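PDB 3SZ7: Hsc70 cochaperone (SGT) from Aspergillus fumigatus, which binds Hsc family chaperones through its TPR domain and, as a homodimer, directs endoplasmic reticulum-destined tail-anchored proteins to the GET pathway via Get4 and Get5. Local coordinates for residues A41-P45 against I46-N50. Sequence-based numbering, arbitrary orientation.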
loop_
_atom_site.group_PDB
_atom_site.type_symbol
_atom_site.label_atom_id
_atom_site.label_comp_id
_atom_site.label_asym_id
_atom_site.label_seq_id
_atom_site.Cartn_x
_atom_site.Cartn_y
_atom_site.Cartn_z
ATOM N N ALA A 41 20.748 -0.629 -9.591
ATOM C CA ALA A 41 20.173 -1.955 -9.415
ATOM C C ALA A 41 18.699 -1.929 -9.791
ATOM O O ALA A 41 17.830 -1.815 -8.923
ATOM C CB ALA A 41 20.351 -2.429 -7.982
ATOM N N PRO A 42 18.413 -2.028 -11.098
ATOM C CA PRO A 42 17.031 -1.921 -11.580
ATOM C C PRO A 42 16.105 -2.962 -10.943
ATOM O O PRO A 42 16.526 -4.083 -10.655
ATOM C CB PRO A 42 17.167 -2.159 -13.088
ATOM C CG PRO A 42 18.586 -1.797 -13.406
ATOM C CD PRO A 42 19.377 -2.201 -12.198
ATOM N N ALA A 43 14.854 -2.574 -10.716
ATOM C CA ALA A 43 13.838 -3.480 -10.182
ATOM C C ALA A 43 14.206 -4.154 -8.854
ATOM O O ALA A 43 13.686 -5.220 -8.532
ATOM C CB ALA A 43 13.451 -4.527 -11.231
ATOM N N ASN A 44 15.096 -3.543 -8.078
ATOM C CA ASN A 44 15.373 -4.064 -6.750
ATOM C C ASN A 44 14.147 -3.886 -5.854
ATOM O O ASN A 44 13.642 -2.777 -5.721
ATOM C CB ASN A 44 16.582 -3.376 -6.127
ATOM C CG ASN A 44 16.891 -3.907 -4.747
ATOM O OD1 ASN A 44 16.366 -3.416 -3.751
ATOM N ND2 ASN A 44 17.734 -4.931 -4.682
ATOM N N PRO A 45 13.657 -4.980 -5.252
ATOM C CA PRO A 45 12.407 -4.912 -4.480
ATOM C C PRO A 45 12.504 -4.033 -3.235
ATOM O O PRO A 45 11.508 -3.422 -2.858
ATOM C CB PRO A 45 12.149 -6.369 -4.092
ATOM C CG PRO A 45 13.487 -7.036 -4.183
ATOM C CD PRO A 45 14.206 -6.347 -5.300
ATOM N N ILE A 46 13.673 -3.965 -2.606
ATOM C CA ILE A 46 13.832 -3.091 -1.448
ATOM C C ILE A 46 13.761 -1.634 -1.872
ATOM O O ILE A 46 13.025 -0.848 -1.280
ATOM C CB ILE A 46 15.149 -3.352 -0.693
ATOM C CG1 ILE A 46 15.125 -4.750 -0.074
ATOM C CG2 ILE A 46 15.346 -2.306 0.390
ATOM C CD1 ILE A 46 16.396 -5.105 0.669
ATOM N N TYR A 47 14.519 -1.278 -2.906
ATOM C CA TYR A 47 14.517 0.092 -3.410
ATOM C C TYR A 47 13.148 0.458 -3.973
ATOM O O TYR A 47 12.676 1.582 -3.794
ATOM C CB TYR A 47 15.582 0.287 -4.490
ATOM C CG TYR A 47 16.992 -0.056 -4.068
ATOM C CD1 TYR A 47 17.338 -0.159 -2.725
ATOM C CD2 TYR A 47 17.981 -0.270 -5.019
ATOM C CE1 TYR A 47 18.638 -0.473 -2.344
ATOM C CE2 TYR A 47 19.271 -0.577 -4.650
ATOM C CZ TYR A 47 19.595 -0.680 -3.316
ATOM O OH TYR A 47 20.887 -0.992 -2.960
ATOM N N LEU A 48 12.511 -0.489 -4.656
ATOM C CA LEU A 48 11.165 -0.257 -5.183
ATOM C C LEU A 48 10.152 0.006 -4.082
ATOM O O LEU A 48 9.327 0.918 -4.190
ATOM C CB LEU A 48 10.693 -1.434 -6.037
ATOM C CG LEU A 48 11.284 -1.532 -7.444
ATOM C CD1 LEU A 48 10.874 -2.843 -8.083
ATOM C CD2 LEU A 48 10.819 -0.348 -8.277
ATOM N N SER A 49 10.202 -0.797 -3.025
ATOM C CA SER A 49 9.214 -0.668 -1.961
ATOM C C SER A 49 9.441 0.608 -1.167
ATOM O O SER A 49 8.491 1.218 -0.683
ATOM C CB SER A 49 9.218 -1.893 -1.054
ATOM O OG SER A 49 8.904 -3.053 -1.809
ATOM N N ASN A 50 10.700 1.021 -1.053
ATOM C CA ASN A 50 11.006 2.317 -0.461
ATOM C C ASN A 50 10.491 3.484 -1.302
ATOM O O ASN A 50 9.903 4.416 -0.768
ATOM C CB ASN A 50 12.505 2.461 -0.176
ATOM C CG ASN A 50 12.936 1.715 1.074
ATOM O OD1 ASN A 50 12.124 1.070 1.739
ATOM N ND2 ASN A 50 14.221 1.790 1.393
#
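With CG of Asn-44 trans to its own N (chi1 -180°), the side-chain amide of Asn-44 reaches forward to Tyr-47, whose chi1 of -57° sets its CG beside its own backbone N and a ring face against Asn-44 OD1. Asn-44 is the N-cap of the helix: OD1 uses an in-plane lone pair to accept from Tyr-47 N at 2.9 Å. Asparagine suits the place because its short side chain carries an acceptor just far enough to reach that N-H. The same OD1 lies 3.4 Å from Tyr-47 CG, with amide and ring planes 37° apart, while Ala-41 CB makes an apolar contact, oblique to the ring, with Tyr-47 CE2 at 4.0 Å. Pro-45 fits the first helical turn, where N-H groups have no carbonyl one turn back. Its O is gripped twice by Ser-49, from N at 2.9 Å and from the short side chain's OG at 2.8 Å. Asn-44 O accepts from Leu-48 N at 2.8 Å. A type II turn from Ala-41 to Asn-44, its closing bond weak, links helices 27-40 and 45-57 within the TPR domain, the chaperone-binding part of the longer protein. Here Tyr-47 combines an apolar ring, packed on helix 27-40, with an OH bonded to Ser-11 and Asp-12 near helix 9-23, whereas the branched, apolar Leu-48 bridges Leu-38 of helix 27-40 and Leu-70 of helix 61-74.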